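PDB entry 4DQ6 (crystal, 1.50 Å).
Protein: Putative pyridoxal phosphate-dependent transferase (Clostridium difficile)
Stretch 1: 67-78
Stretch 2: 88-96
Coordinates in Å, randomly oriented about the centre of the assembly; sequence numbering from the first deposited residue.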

ATOM      1  N   THR A  67      -0.052  13.206  -5.654  1.00 16.67           N
ATOM      2  CA  THR A  67      -0.874  14.051  -4.796  1.00 17.15           C
ATOM      3  C   THR A  67      -2.357  13.655  -4.906  1.00 17.23           C
ATOM      4  O   THR A  67      -2.775  13.079  -5.903  1.00 18.68           O
ATOM      5  CB  THR A  67      -0.671  15.531  -5.170  1.00 18.08           C
ATOM      6  OG1 THR A  67      -1.188  16.315  -4.121  1.00 18.86           O
ATOM      7  CG2 THR A  67      -1.394  15.907  -6.467  1.00 17.54           C
ATOM      8  N   ARG A  68      -3.154  13.901  -3.874  1.00 16.87           N
ATOM      9  CA  ARG A  68      -4.576  13.602  -3.889  1.00 16.66           C
ATOM     10  C   ARG A  68      -5.328  14.908  -4.093  1.00 17.23           C
ATOM     11  O   ARG A  68      -5.464  15.721  -3.152  1.00 17.80           O
ATOM     12  CB  ARG A  68      -5.000  12.917  -2.579  1.00 16.15           C
ATOM     13  CG  ARG A  68      -6.434  12.391  -2.553  1.00 16.51           C
ATOM     14  CD  ARG A  68      -6.744  11.648  -1.253  1.00 15.44           C
ATOM     15  NE  ARG A  68      -5.898  10.481  -1.139  1.00 15.49           N
ATOM     16  CZ  ARG A  68      -4.848  10.365  -0.333  1.00 15.19           C
ATOM     17  NH1 ARG A  68      -4.571  11.313   0.566  1.00 15.45           N
ATOM     18  NH2 ARG A  68      -4.108   9.324  -0.442  1.00 14.81           N
ATOM     19  N   PRO A  69      -5.774  15.170  -5.302  1.00 18.26           N
ATOM     20  CA  PRO A  69      -6.440  16.459  -5.559  1.00 20.09           C
ATOM     21  C   PRO A  69      -7.810  16.475  -4.881  1.00 19.57           C
ATOM     22  O   PRO A  69      -8.351  15.418  -4.611  1.00 17.96           O
ATOM     23  CB  PRO A  69      -6.614  16.489  -7.085  1.00 21.15           C
ATOM     24  CG  PRO A  69      -6.630  15.079  -7.486  1.00 21.74           C
ATOM     25  CD  PRO A  69      -5.738  14.331  -6.505  1.00 19.24           C
ATOM     26  N   ASP A  70      -8.364  17.662  -4.642  1.00 20.53           N
ATOM     27  CA  ASP A  70      -9.665  17.732  -3.973  1.00 21.09           C
ATOM     28  C   ASP A  70     -10.741  16.925  -4.711  1.00 19.41           C
ATOM     29  O   ASP A  70     -11.653  16.408  -4.092  1.00 19.37           O
ATOM     30  CB  ASP A  70     -10.141  19.182  -3.910  1.00 23.71           C
ATOM     31  CG  ASP A  70      -9.347  20.038  -2.938  1.00 26.26           C
ATOM     32  OD1 ASP A  70      -8.545  19.501  -2.139  1.00 29.21           O
ATOM     33  OD2 ASP A  70      -9.568  21.270  -2.969  1.00 30.10           O
ATOM     34  N   SER A  71     -10.639  16.829  -6.035  1.00 19.29           N
ATOM     35  CA  SER A  71     -11.628  16.100  -6.872  1.00 19.52           C
ATOM     36  C   SER A  71     -11.779  14.604  -6.507  1.00 17.38           C
ATOM     37  O   SER A  71     -12.853  14.033  -6.703  1.00 17.05           O
ATOM     38  CB  SER A  71     -11.250  16.199  -8.364  1.00 21.69           C
ATOM     39  OG  SER A  71      -9.985  15.641  -8.653  1.00 21.18           O
ATOM     40  N   TYR A  72     -10.727  14.011  -5.932  1.00 16.86           N
ATOM     41  CA  TYR A  72     -10.760  12.612  -5.549  1.00 16.25           C
ATOM     42  C   TYR A  72     -11.770  12.390  -4.411  1.00 15.59           C
ATOM     43  O   TYR A  72     -12.745  11.660  -4.560  1.00 15.18           O
ATOM     44  CB  TYR A  72      -9.361  12.169  -5.149  1.00 16.30           C
ATOM     45  CG  TYR A  72      -9.222  10.798  -4.618  1.00 15.81           C
ATOM     46  CD1 TYR A  72      -9.444  10.507  -3.288  1.00 16.06           C
ATOM     47  CD2 TYR A  72      -8.831   9.753  -5.463  1.00 15.17           C
ATOM     48  CE1 TYR A  72      -9.280   9.215  -2.790  1.00 15.74           C
ATOM     49  CE2 TYR A  72      -8.615   8.474  -5.017  1.00 14.78           C
ATOM     50  CZ  TYR A  72      -8.879   8.177  -3.689  1.00 15.19           C
ATOM     51  OH  TYR A  72      -8.716   6.921  -3.080  1.00 16.82           O
ATOM     52  N   ASN A  73     -11.594  13.102  -3.294  1.00 15.52           N
ATOM     53  CA  ASN A  73     -12.553  12.941  -2.167  1.00 15.91           C
ATOM     54  C   ASN A  73     -13.931  13.537  -2.535  1.00 16.81           C
ATOM     55  O   ASN A  73     -14.933  13.032  -2.086  1.00 16.47           O
ATOM     56  CB  ASN A  73     -12.032  13.547  -0.860  1.00 16.44           C
ATOM     57  CG  ASN A  73     -11.016  12.643  -0.182  1.00 16.24           C
ATOM     58  OD1 ASN A  73     -10.920  11.454  -0.511  1.00 16.24           O
ATOM     59  ND2 ASN A  73     -10.237  13.203   0.770  1.00 17.24           N
ATOM     60  N   GLU A  74     -13.982  14.571  -3.385  1.00 17.38           N
ATOM     61  CA  GLU A  74     -15.271  15.079  -3.894  1.00 19.08           C
ATOM     62  C   GLU A  74     -16.060  13.972  -4.631  1.00 17.92           C
ATOM     63  O   GLU A  74     -17.263  13.884  -4.474  1.00 18.68           O
ATOM     64  CB  GLU A  74     -15.079  16.294  -4.813  1.00 21.89           C
ATOM     65  CG  GLU A  74     -14.669  17.525  -4.012  1.00 26.51           C
ATOM     66  CD  GLU A  74     -14.159  18.752  -4.786  1.00 30.88           C
ATOM     67  OE1 GLU A  74     -13.868  18.702  -6.024  1.00 35.53           O
ATOM     68  OE2 GLU A  74     -14.021  19.814  -4.090  1.00 33.80           O
ATOM     69  N   SER A  75     -15.376  13.108  -5.397  1.00 17.24           N
ATOM     70  CA  SER A  75     -16.069  12.046  -6.078  1.00 16.78           C
ATOM     71  C   SER A  75     -16.702  11.064  -5.103  1.00 16.19           C
ATOM     72  O   SER A  75     -17.788  10.521  -5.367  1.00 16.73           O
ATOM     73  CB  SER A  75     -15.144  11.308  -7.083  1.00 17.16           C
ATOM     74  OG  SER A  75     -14.213  10.435  -6.485  1.00 17.34           O
ATOM     75  N   ILE A  76     -15.974  10.803  -4.006  1.00 16.24           N
ATOM     76  CA  ILE A  76     -16.470   9.923  -2.965  1.00 15.91           C
ATOM     77  C   ILE A  76     -17.691  10.544  -2.251  1.00 15.82           C
ATOM     78  O   ILE A  76     -18.724   9.898  -2.080  1.00 15.55           O
ATOM     79  CB  ILE A  76     -15.376   9.580  -1.945  1.00 15.64           C
ATOM     80  CG1 ILE A  76     -14.257   8.790  -2.651  1.00 15.11           C
ATOM     81  CG2 ILE A  76     -15.947   8.812  -0.748  1.00 15.22           C
ATOM     82  CD1 ILE A  76     -12.970   8.633  -1.830  1.00 14.85           C
ATOM     83  N   VAL A  77     -17.559  11.774  -1.824  1.00 17.08           N
ATOM     84  CA  VAL A  77     -18.658  12.459  -1.143  1.00 17.71           C
ATOM     85  C   VAL A  77     -19.897  12.440  -2.029  1.00 17.82           C
ATOM     86  O   VAL A  77     -20.987  12.160  -1.592  1.00 17.46           O
ATOM     87  CB  VAL A  77     -18.283  13.924  -0.783  1.00 19.12           C
ATOM     88  CG1 VAL A  77     -19.509  14.707  -0.299  1.00 20.11           C
ATOM     89  CG2 VAL A  77     -17.154  13.926   0.253  1.00 18.90           C
ATOM     90  N   ASN A  78     -19.721  12.741  -3.314  1.00 18.25           N
ATOM     91  CA  ASN A  78     -20.852  12.765  -4.238  1.00 19.60           C
ATOM     92  C   ASN A  78     -21.477  11.431  -4.474  1.00 18.15           C
ATOM     93  O   ASN A  78     -22.683  11.314  -4.523  1.00 18.74           O
ATOM     94  CB  ASN A  78     -20.404  13.411  -5.555  1.00 21.21           C
ATOM     95  CG  ASN A  78     -20.080  14.882  -5.367  1.00 24.83           C
ATOM     96  OD1 ASN A  78     -20.539  15.521  -4.370  1.00 29.13           O
ATOM     97  ND2 ASN A  78     -19.284  15.451  -6.275  1.00 27.60           N
ATOM     98  N   ILE A  88     -21.806  13.157   3.758  1.00 20.46           N
ATOM     99  CA  ILE A  88     -20.580  13.211   4.556  1.00 20.03           C
ATOM    100  C   ILE A  88     -19.786  14.468   4.221  1.00 19.99           C
ATOM    101  O   ILE A  88     -20.123  15.212   3.272  1.00 21.13           O
ATOM    102  CB  ILE A  88     -19.683  11.967   4.343  1.00 17.48           C
ATOM    103  CG1 ILE A  88     -19.088  11.872   2.912  1.00 17.61           C
ATOM    104  CG2 ILE A  88     -20.468  10.685   4.652  1.00 18.17           C
ATOM    105  CD1 ILE A  88     -17.742  11.080   2.847  1.00 17.53           C
ATOM    106  N   LYS A  89     -18.762  14.738   5.037  1.00 19.91           N
ATOM    107  CA  LYS A  89     -17.826  15.816   4.740  1.00 21.28           C
ATOM    108  C   LYS A  89     -16.538  15.185   4.229  1.00 19.46           C
ATOM    109  O   LYS A  89     -16.105  14.172   4.749  1.00 18.54           O
ATOM    110  CB  LYS A  89     -17.541  16.625   5.981  1.00 23.84           C
ATOM    111  CG  LYS A  89     -18.787  17.388   6.461  1.00 27.21           C
ATOM    112  CD  LYS A  89     -18.489  18.156   7.744  1.00 30.80           C
ATOM    113  CE  LYS A  89     -19.748  18.747   8.366  1.00 34.96           C
ATOM    114  NZ  LYS A  89     -20.328  19.869   7.583  1.00 40.37           N
ATOM    115  N   SER A  90     -15.913  15.825   3.244  1.00 19.81           N
ATOM    116  CA  SER A  90     -14.632  15.364   2.697  1.00 18.38           C
ATOM    117  C   SER A  90     -13.569  15.297   3.782  1.00 18.02           C
ATOM    118  O   SER A  90     -12.697  14.438   3.767  1.00 17.76           O
ATOM    119  CB  SER A  90     -14.148  16.265   1.572  1.00 19.63           C
ATOM    120  OG  SER A  90     -13.989  17.627   1.981  1.00 21.27           O
ATOM    121  N   GLU A  91     -13.700  16.169   4.782  1.00 19.24           N
ATOM    122  CA  GLU A  91     -12.759  16.180   5.903  1.00 19.69           C
ATOM    123  C   GLU A  91     -12.785  14.925   6.769  1.00 18.73           C
ATOM    124  O   GLU A  91     -11.873  14.730   7.554  1.00 19.17           O
ATOM    125  CB  GLU A  91     -13.031  17.393   6.816  1.00 22.51           C
ATOM    126  CG  GLU A  91     -12.740  18.727   6.147  1.00 25.08           C
ATOM    127  CD  GLU A  91     -13.874  19.334   5.347  1.00 25.96           C
ATOM    128  OE1 GLU A  91     -14.934  18.716   5.084  1.00 25.01           O
ATOM    129  OE2 GLU A  91     -13.676  20.540   4.975  1.00 31.19           O
ATOM    130  N   TRP A  92     -13.823  14.116   6.656  1.00 17.32           N
ATOM    131  CA  TRP A  92     -13.920  12.878   7.393  1.00 16.81           C
ATOM    132  C   TRP A  92     -13.175  11.726   6.787  1.00 15.89           C
ATOM    133  O   TRP A  92     -13.079  10.647   7.438  1.00 16.26           O
ATOM    134  CB  TRP A  92     -15.338  12.470   7.546  1.00 17.00           C
ATOM    135  CG  TRP A  92     -16.235  13.447   8.252  1.00 17.43           C
ATOM    136  CD1 TRP A  92     -15.866  14.555   8.971  1.00 18.54           C
ATOM    137  CD2 TRP A  92     -17.688  13.367   8.350  1.00 18.25           C
ATOM    138  NE1 TRP A  92     -16.968  15.170   9.516  1.00 19.18           N
ATOM    139  CE2 TRP A  92     -18.098  14.503   9.176  1.00 18.86           C
ATOM    140  CE3 TRP A  92     -18.654  12.469   7.907  1.00 17.99           C
ATOM    141  CZ2 TRP A  92     -19.464  14.738   9.479  1.00 19.79           C
ATOM    142  CZ3 TRP A  92     -20.006  12.720   8.230  1.00 19.07           C
ATOM    143  CH2 TRP A  92     -20.385  13.822   8.985  1.00 19.48           C
ATOM    144  N   LEU A  93     -12.609  11.865   5.568  1.00 15.16           N
ATOM    145  CA  LEU A  93     -12.095  10.737   4.830  1.00 14.95           C
ATOM    146  C   LEU A  93     -10.619  10.532   5.028  1.00 14.02           C
ATOM    147  O   LEU A  93      -9.848  11.470   4.893  1.00 14.63           O
ATOM    148  CB  LEU A  93     -12.362  10.932   3.333  1.00 15.82           C
ATOM    149  CG  LEU A  93     -13.806  10.841   2.876  1.00 16.33           C
ATOM    150  CD1 LEU A  93     -14.077  11.432   1.488  1.00 16.57           C
ATOM    151  CD2 LEU A  93     -14.272   9.399   3.003  1.00 16.59           C
ATOM    152  N   ILE A  94     -10.251   9.265   5.307  1.00 13.66           N
ATOM    153  CA  ILE A  94      -8.856   8.826   5.304  1.00 13.83           C
ATOM    154  C   ILE A  94      -8.645   7.734   4.245  1.00 13.28           C
ATOM    155  O   ILE A  94      -9.430   6.781   4.163  1.00 13.32           O
ATOM    156  CB  ILE A  94      -8.384   8.318   6.696  1.00 14.50           C
ATOM    157  CG1 ILE A  94      -8.433   9.521   7.611  1.00 14.72           C
ATOM    158  CG2 ILE A  94      -6.999   7.669   6.635  1.00 14.92           C
ATOM    159  CD1 ILE A  94      -7.947   9.169   9.011  1.00 15.55           C
ATOM    160  N   TYR A  95      -7.585   7.896   3.430  1.00 13.22           N
ATOM    161  CA  TYR A  95      -7.158   6.875   2.456  1.00 13.30           C
ATOM    162  C   TYR A  95      -6.599   5.655   3.184  1.00 13.87           C
ATOM    163  O   TYR A  95      -5.794   5.810   4.114  1.00 13.89           O
ATOM    164  CB  TYR A  95      -6.037   7.450   1.592  1.00 14.51           C
ATOM    165  CG  TYR A  95      -5.251   6.401   0.842  1.00 13.83           C
ATOM    166  CD1 TYR A  95      -5.775   5.789  -0.333  1.00 14.96           C
ATOM    167  CD2 TYR A  95      -4.012   5.970   1.282  1.00 13.82           C
ATOM    168  CE1 TYR A  95      -5.096   4.772  -0.972  1.00 14.18           C
ATOM    169  CE2 TYR A  95      -3.339   4.935   0.640  1.00 14.04           C
ATOM    170  CZ  TYR A  95      -3.867   4.349  -0.481  1.00 14.26           C
ATOM    171  OH  TYR A  95      -3.155   3.330  -1.132  1.00 16.37           O
ATOM    172  N   SER A  96      -6.875   4.459   2.677  1.00 13.21           N
ATOM    173  CA  SER A  96      -6.196   3.250   3.099  1.00 13.72           C
ATOM    174  C   SER A  96      -5.997   2.366   1.857  1.00 13.98           C
ATOM    175  O   SER A  96      -6.900   2.353   0.989  1.00 13.00           O
ATOM    176  CB  SER A  96      -7.006   2.545   4.154  1.00 14.04           C
ATOM    177  OG  SER A  96      -6.385   1.320   4.570  1.00 12.65           O
TER
HETATM  178  O   HOH W   1      -8.445  11.266   2.323  1.00 15.07           O
HETATM  179  O   HOH W   2     -21.971  12.601   0.906  1.00 20.94           O

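Two segments of one chain can hold together without a single direct hydrogen bond between them, provided that side chains pack closely and water bridges some of the polar groups between them. The stretches 67-78 and 88-96 of this putative pyridoxal phosphate-dependent transferase illustrate the principle. The first is a loop leading into a helix; the second runs through a short 3-10 turn at 90-92 into a strand, 93-96. The helix and strand axes cross at 108° and approach no closer than 10.4 Å, a spacing that leaves room for side chains between them. The backbones come nearer around the turn, where the CA atoms of N73 and S90 are 5.8 Å apart. In all, 426 Å² is buried.

Along stretch 1, contact begins before the helix. R68 reaches over in an extended conformation until chi3, which turns to m, and one face of its guanidinium lies against Y95, with R68 NH2 3.4 Å from Y95 CB. This is packing of a flat, charged group on a methylene carbon; NE and NH2 find their hydrogen bonds elsewhere in the structure. Y72 starts sideways, but its end swings nearer, bringing Y72 OH to 4.2 Å from Y95 CD1, at the edge of the Y95 ring.

N73 points toward the second stretch and meets it in two ways. Its amide carbon, CG, rests 3.7 Å from L93 CD1, while its ND2 donates to water 1 at 3.1 Å. That water in turn donates to L93 O at 2.9 Å, so one molecule links the helix side chain to the strand backbone. The turn itself is held by its own backbone, with L93 N donating to S90 O at 3.1 Å.

One helical turn on, the chemistry becomes apolar. I76 CG2 lies 3.9 Å from L93 CD1, and V77 CG2 approaches the same methyl at 4.1 Å. L93 CD1 is thus a shared contact point for N73, I76 and V77, and the CA-to-CB bond of L93 points toward stretch 1. V77, with the largest covered area of any residue here, also packs against the start of stretch 2: its CG2 is 3.9 Å from I88 CG1 and 4.0 Å from S90 CB. I88 begins sideways, yet its end comes closer to complete this pairing. Water 2 then joins the backbones, donating to V77 O at 2.7 Å and accepting from I88 N at 2.9 Å. Beyond it, N78 points away and contact ceases.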